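Local coordinates for protein DUF176 (Nitrosomonas europaea, PDB 2OMO) that is a putative antibiotic biosynthesis monooxygenase, probably with oxidoreductase activity, at residues 38-43 with 72-77; 46-51 with 60-65. One frame throughout, in Å; residues are numbered along the deposited sequence.

Contact 1. Residues 38-43 with 72-77; sequences EAFKEA and FVLYEA
Phe40 and Phe72 carry most of this contact, helix side chain against strand side chain. The Phe40 ring sends its CD2-CE2 side over one face of the Phe72 ring: Phe40 CE2 lies 3.5 Å from Phe72 CG, and Phe40 CD2 stands 3.6 Å above the plane of the Phe72 ring, over its centre. The planes are inclined by 51° with centroids 4.9 Å apart, an oblique aromatic pair. With CG of Phe40 anti to the backbone N (chi1 178°), the ring is carried off the helix toward the sheet, where the two side chains, coming from opposed backbones, overlap alongside each other.

This is the helix-on-sheet layer of the ferredoxin-like alpha+beta fold common to the antibiotic biosynthesis monooxygenase family, with helix 37-51 packed against one face of the antiparallel sheet and its 38-43 segment nearly parallel to 72-77. Val100 and Met104 add to the apolar surroundings of Phe40.

The remaining contacts set aliphatic groups against these two rings. Leu74 CD1 reaches the edge of the Phe40 ring, 4.4 Å from Phe40 CZ, and the Leu74 side chain also touches Trp96. The methylenes of Lys41 run transverse to the Phe72 side chain: Lys41 CG is 3.6 Å from Phe72 CE1. Leu116 of the second subunit packs on both Lys41 and Phe72, which brings this end of the layer to the dimer interface.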
loop_
_atom_site.group_PDB
_atom_site.type_symbol
_atom_site.label_atom_id
_atom_site.label_comp_id
_atom_site.label_asym_id
_atom_site.label_seq_id
_atom_site.Cartn_x
_atom_site.Cartn_y
_atom_site.Cartn_z
ATOM N N GLU A 38 -16.971 -3.292 -12.809
ATOM C CA GLU A 38 -16.351 -2.806 -14.081
ATOM C C GLU A 38 -16.532 -1.304 -14.145
ATOM O O GLU A 38 -15.623 -0.592 -14.537
ATOM C CB GLU A 38 -16.924 -3.496 -15.327
ATOM C CG GLU A 38 -16.871 -5.049 -15.252
ATOM C CD GLU A 38 -15.601 -5.556 -14.614
ATOM O OE1 GLU A 38 -14.525 -5.356 -15.213
ATOM O OE2 GLU A 38 -15.675 -6.161 -13.496
ATOM N N ALA A 39 -17.711 -0.827 -13.726
ATOM C CA ALA A 39 -17.993 0.597 -13.715
ATOM C C ALA A 39 -16.997 1.289 -12.774
ATOM O O ALA A 39 -16.426 2.345 -13.101
ATOM C CB ALA A 39 -19.432 0.856 -13.272
ATOM N N PHE A 40 -16.776 0.677 -11.614
ATOM C CA PHE A 40 -15.877 1.282 -10.644
ATOM C C PHE A 40 -14.426 1.319 -11.156
ATOM O O PHE A 40 -13.750 2.358 -10.991
ATOM C CB PHE A 40 -15.937 0.555 -9.318
ATOM C CG PHE A 40 -14.978 1.116 -8.272
ATOM C CD1 PHE A 40 -15.330 2.250 -7.553
ATOM C CD2 PHE A 40 -13.767 0.488 -8.000
ATOM C CE1 PHE A 40 -14.478 2.771 -6.535
ATOM C CE2 PHE A 40 -12.914 0.999 -7.007
ATOM C CZ PHE A 40 -13.275 2.149 -6.295
ATOM N N LYS A 41 -13.968 0.233 -11.810
ATOM C CA LYS A 41 -12.622 0.192 -12.395
ATOM C C LYS A 41 -12.410 1.284 -13.414
ATOM O O LYS A 41 -11.358 1.925 -13.464
ATOM C CB LYS A 41 -12.310 -1.176 -13.036
ATOM C CG LYS A 41 -12.285 -2.305 -12.002
ATOM C CD LYS A 41 -11.800 -3.649 -12.578
ATOM C CE LYS A 41 -12.385 -4.017 -13.891
ATOM N NZ LYS A 41 -11.928 -5.393 -14.254
ATOM N N GLU A 42 -13.435 1.513 -14.239
ATOM C CA GLU A 42 -13.289 2.465 -15.320
ATOM C C GLU A 42 -13.189 3.894 -14.761
ATOM O O GLU A 42 -12.384 4.695 -15.216
ATOM C CB GLU A 42 -14.480 2.297 -16.277
ATOM C CG GLU A 42 -14.724 3.397 -17.279
ATOM C CD GLU A 42 -15.926 2.991 -18.177
ATOM O OE1 GLU A 42 -17.017 2.702 -17.617
ATOM O OE2 GLU A 42 -15.752 2.925 -19.403
ATOM N N ALA A 43 -14.050 4.205 -13.801
ATOM C CA ALA A 43 -14.053 5.517 -13.150
ATOM C C ALA A 43 -12.722 5.734 -12.415
ATOM O O ALA A 43 -12.146 6.824 -12.468
ATOM C CB ALA A 43 -15.255 5.640 -12.190
ATOM N N PHE A 72 -11.581 -3.391 -3.481
ATOM C CA PHE A 72 -10.481 -2.607 -4.084
ATOM C C PHE A 72 -9.685 -1.829 -3.071
ATOM O O PHE A 72 -10.194 -1.453 -1.993
ATOM C CB PHE A 72 -11.037 -1.598 -5.119
ATOM C CG PHE A 72 -11.701 -2.257 -6.297
ATOM C CD1 PHE A 72 -10.965 -2.520 -7.461
ATOM C CD2 PHE A 72 -13.048 -2.681 -6.223
ATOM C CE1 PHE A 72 -11.599 -3.165 -8.582
ATOM C CE2 PHE A 72 -13.689 -3.311 -7.331
ATOM C CZ PHE A 72 -12.941 -3.551 -8.513
ATOM N N VAL A 73 -8.458 -1.508 -3.454
ATOM C CA VAL A 73 -7.600 -0.588 -2.651
ATOM C C VAL A 73 -7.023 0.479 -3.587
ATOM O O VAL A 73 -6.546 0.145 -4.696
ATOM C CB VAL A 73 -6.435 -1.339 -1.994
ATOM C CG1 VAL A 73 -5.277 -0.351 -1.559
ATOM C CG2 VAL A 73 -6.936 -2.178 -0.812
ATOM N N LEU A 74 -7.106 1.747 -3.180
ATOM C CA LEU A 74 -6.321 2.812 -3.794
ATOM C C LEU A 74 -5.163 3.134 -2.835
ATOM O O LEU A 74 -5.382 3.567 -1.710
ATOM C CB LEU A 74 -7.153 4.097 -4.013
ATOM C CG LEU A 74 -8.378 3.918 -4.955
ATOM C CD1 LEU A 74 -9.587 3.294 -4.226
ATOM C CD2 LEU A 74 -8.810 5.250 -5.673
ATOM N N TYR A 75 -3.945 2.949 -3.320
ATOM C CA TYR A 75 -2.744 3.184 -2.547
ATOM C C TYR A 75 -2.169 4.525 -3.010
ATOM O O TYR A 75 -1.489 4.612 -4.041
ATOM C CB TYR A 75 -1.777 2.014 -2.752
ATOM C CG TYR A 75 -0.480 2.106 -1.994
ATOM C CD1 TYR A 75 -0.401 1.732 -0.635
ATOM C CD2 TYR A 75 0.657 2.564 -2.612
ATOM C CE1 TYR A 75 0.795 1.825 0.059
ATOM C CE2 TYR A 75 1.873 2.673 -1.920
ATOM C CZ TYR A 75 1.925 2.300 -0.569
ATOM O OH TYR A 75 3.103 2.347 0.164
ATOM N N GLU A 76 -2.436 5.562 -2.213
ATOM C CA GLU A 76 -2.202 6.939 -2.645
ATOM C C GLU A 76 -1.054 7.524 -1.789
ATOM O O GLU A 76 -1.257 7.837 -0.620
ATOM C CB GLU A 76 -3.495 7.725 -2.429
ATOM C CG GLU A 76 -4.747 7.006 -2.965
ATOM C CD GLU A 76 -6.038 7.842 -2.821
ATOM O OE1 GLU A 76 -6.013 8.932 -2.212
ATOM O OE2 GLU A 76 -7.095 7.364 -3.295
ATOM N N ALA A 77 0.130 7.636 -2.392
ATOM C CA ALA A 77 1.371 8.010 -1.730
ATOM C C ALA A 77 1.839 9.327 -2.345
ATOM O O ALA A 77 1.893 9.448 -3.586
ATOM C CB ALA A 77 2.436 6.934 -1.961
#

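Contact 2. Residues 46-51 with 60-65; sequences MNHEQS and FDILQS
Ser51 and Phe60 meet face-on: the serine CB sits above the centre of the phenylalanine ring, 3.5 Å from its centroid and only 11° off the ring normal, a CH-pi contact. A near-anti first torsion of Phe60, CG lying away from the backbone N, swings the ring off strand 57-65 toward Ser51 CB, beneath the last turn of helix 37-51. Asn47, one turn earlier, has its side chain roughly perpendicular to that of Phe60. Its amide plane is steeply inclined to the ring, and Asn47 OD1 approaches Phe60 CZ at 3.8 Å, obliquely to the ring. The rings of His87 and Phe60 also meet, their planes well inclined to each other, so helix 81-87 contributes to the surroundings of this aromatic group.

His48 is directed to the strand backbone instead. Its ND1 donates a hydrogen bond to Phe60 O, 2.8 Å long with an N-H...O angle of 158°. The acceptor lies close to the imidazole plane, whereas the donor is tilted 34° from the plane of the Phe60 carbonyl. Farther along the strand, Ile62 CG1 packs 3.9 Å from His48 CB. The segments run nearly antiparallel in this corner of the ferredoxin-like alpha+beta fold, the helix leading through a short connection into strand 57-65, the outermost strand of the sheet within this chain.

Ser51 OG has several polar neighbours: Asn47 O and Asn47 OD1 within the helix, and His92 and Glu54 beyond it. Polar groups of the buried Ser51 and Asn47 thus border the aromatic ring, while the bond from ND1 of the buried His48 to Phe60 O joins the helix directly to the strand backbone.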
loop_
_atom_site.group_PDB
_atom_site.type_symbol
_atom_site.label_atom_id
_atom_site.label_comp_id
_atom_site.label_asym_id
_atom_site.label_seq_id
_atom_site.Cartn_x
_atom_site.Cartn_y
_atom_site.Cartn_z
HETATM N N MSE A 46 -9.628 6.699 -14.624
HETATM C CA MSE A 46 -9.566 8.109 -14.941
HETATM C C MSE A 46 -8.926 8.885 -13.811
HETATM O O MSE A 46 -8.101 9.789 -14.047
HETATM C CB MSE A 46 -10.981 8.639 -15.193
HETATM C CG MSE A 46 -11.766 7.744 -16.116
HETATM SE SE MSE A 46 -11.174 7.946 -17.945
HETATM C CE MSE A 46 -9.696 6.705 -18.043
ATOM N N ASN A 47 -9.330 8.563 -12.581
ATOM C CA ASN A 47 -8.738 9.167 -11.374
ATOM C C ASN A 47 -7.210 8.898 -11.321
ATOM O O ASN A 47 -6.411 9.820 -11.176
ATOM C CB ASN A 47 -9.474 8.586 -10.148
ATOM C CG ASN A 47 -9.098 9.270 -8.808
ATOM O OD1 ASN A 47 -8.325 10.195 -8.777
ATOM N ND2 ASN A 47 -9.675 8.776 -7.697
ATOM N N HIS A 48 -6.820 7.633 -11.501
ATOM C CA HIS A 48 -5.413 7.207 -11.519
ATOM C C HIS A 48 -4.604 7.998 -12.569
ATOM O O HIS A 48 -3.548 8.534 -12.248
ATOM C CB HIS A 48 -5.307 5.722 -11.866
ATOM C CG HIS A 48 -3.922 5.290 -12.275
ATOM N ND1 HIS A 48 -2.932 4.991 -11.353
ATOM C CD2 HIS A 48 -3.370 5.109 -13.499
ATOM C CE1 HIS A 48 -1.833 4.629 -12.002
ATOM N NE2 HIS A 48 -2.068 4.705 -13.303
ATOM N N GLU A 49 -5.112 8.056 -13.806
ATOM C CA GLU A 49 -4.400 8.677 -14.945
ATOM C C GLU A 49 -4.079 10.129 -14.676
ATOM O O GLU A 49 -3.023 10.594 -15.061
ATOM C CB GLU A 49 -5.192 8.527 -16.255
ATOM C CG GLU A 49 -5.224 7.056 -16.740
ATOM C CD GLU A 49 -6.027 6.831 -18.018
ATOM O OE1 GLU A 49 -6.668 7.773 -18.527
ATOM O OE2 GLU A 49 -6.004 5.683 -18.517
ATOM N N GLN A 50 -4.979 10.839 -14.005
ATOM C CA GLN A 50 -4.756 12.230 -13.679
ATOM C C GLN A 50 -3.929 12.362 -12.394
ATOM O O GLN A 50 -3.144 13.277 -12.252
ATOM C CB GLN A 50 -6.082 12.979 -13.525
ATOM C CG GLN A 50 -6.877 13.124 -14.836
ATOM C CD GLN A 50 -6.037 13.725 -15.949
ATOM O OE1 GLN A 50 -5.381 14.764 -15.771
ATOM N NE2 GLN A 50 -6.047 13.072 -17.116
ATOM N N SER A 51 -4.142 11.475 -11.449
ATOM C CA SER A 51 -3.530 11.618 -10.136
ATOM C C SER A 51 -2.028 11.385 -10.201
ATOM O O SER A 51 -1.277 12.056 -9.483
ATOM C CB SER A 51 -4.218 10.723 -9.106
ATOM O OG SER A 51 -5.516 11.215 -8.807
ATOM N N PHE A 60 -0.147 5.877 -7.128
ATOM C CA PHE A 60 -1.599 5.971 -7.089
ATOM C C PHE A 60 -2.073 4.626 -7.630
ATOM O O PHE A 60 -2.825 4.535 -8.602
ATOM C CB PHE A 60 -2.129 7.168 -7.897
ATOM C CG PHE A 60 -3.441 7.695 -7.365
ATOM C CD1 PHE A 60 -3.471 8.691 -6.369
ATOM C CD2 PHE A 60 -4.650 7.151 -7.835
ATOM C CE1 PHE A 60 -4.707 9.131 -5.846
ATOM C CE2 PHE A 60 -5.893 7.594 -7.346
ATOM C CZ PHE A 60 -5.941 8.568 -6.348
ATOM N N ASP A 61 -1.607 3.568 -6.974
ATOM C CA ASP A 61 -1.854 2.222 -7.476
ATOM C C ASP A 61 -3.315 1.867 -7.247
ATOM O O ASP A 61 -3.880 2.099 -6.154
ATOM C CB ASP A 61 -0.996 1.203 -6.748
ATOM C CG ASP A 61 0.508 1.406 -6.961
ATOM O OD1 ASP A 61 0.881 2.089 -7.945
ATOM O OD2 ASP A 61 1.348 0.841 -6.176
ATOM N N ILE A 62 -3.911 1.249 -8.246
ATOM C CA ILE A 62 -5.308 0.782 -8.111
ATOM C C ILE A 62 -5.269 -0.740 -8.084
ATOM O O ILE A 62 -4.860 -1.368 -9.083
ATOM C CB ILE A 62 -6.213 1.239 -9.273
ATOM C CG1 ILE A 62 -6.124 2.767 -9.491
ATOM C CG2 ILE A 62 -7.679 0.796 -9.020
ATOM C CD1 ILE A 62 -6.312 3.586 -8.223
ATOM N N LEU A 63 -5.775 -1.310 -6.991
ATOM C CA LEU A 63 -5.650 -2.757 -6.726
ATOM C C LEU A 63 -7.001 -3.412 -6.573
ATOM O O LEU A 63 -7.944 -2.772 -6.028
ATOM C CB LEU A 63 -4.860 -3.007 -5.458
ATOM C CG LEU A 63 -3.559 -2.186 -5.288
ATOM C CD1 LEU A 63 -2.952 -2.471 -3.877
ATOM C CD2 LEU A 63 -2.539 -2.492 -6.380
ATOM N N GLN A 64 -7.084 -4.656 -7.051
ATOM C CA GLN A 64 -8.312 -5.449 -6.899
ATOM C C GLN A 64 -7.956 -6.740 -6.152
ATOM O O GLN A 64 -6.964 -7.382 -6.471
ATOM C CB GLN A 64 -8.905 -5.744 -8.257
ATOM C CG GLN A 64 -10.238 -6.527 -8.195
ATOM C CD GLN A 64 -10.827 -6.645 -9.571
ATOM O OE1 GLN A 64 -10.076 -6.793 -10.558
ATOM N NE2 GLN A 64 -12.172 -6.616 -9.663
ATOM N N SER A 65 -8.724 -7.045 -5.114
ATOM C CA SER A 65 -8.398 -8.181 -4.236
ATOM C C SER A 65 -8.425 -9.452 -5.069
ATOM O O SER A 65 -9.336 -9.640 -5.899
ATOM C CB SER A 65 -9.373 -8.297 -3.051
ATOM O OG SER A 65 -9.384 -9.635 -2.563
#

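Overall arrangement
Both contacts use helix 37-51, contact 1 through its first half and contact 2 through its last turns, and their centres lie about 5 Å apart. The strands they reach, 71-78 and 57-65, are consecutive in the chain and antiparallel neighbours in the sheet; probable backbone hydrogen bonds from Leu63 N to Val73 O and from Tyr75 N to Asp61 O join the two strands. Along the chain, contact 2 is nested within the loop closed by contact 1. Because the contacts share helix 37-51, that one helix packs against two adjacent strands. Strand 57-65 pairs with a strand of the second subunit, continuing the sheet across the interface and linking this helix-sheet layer to the dimer.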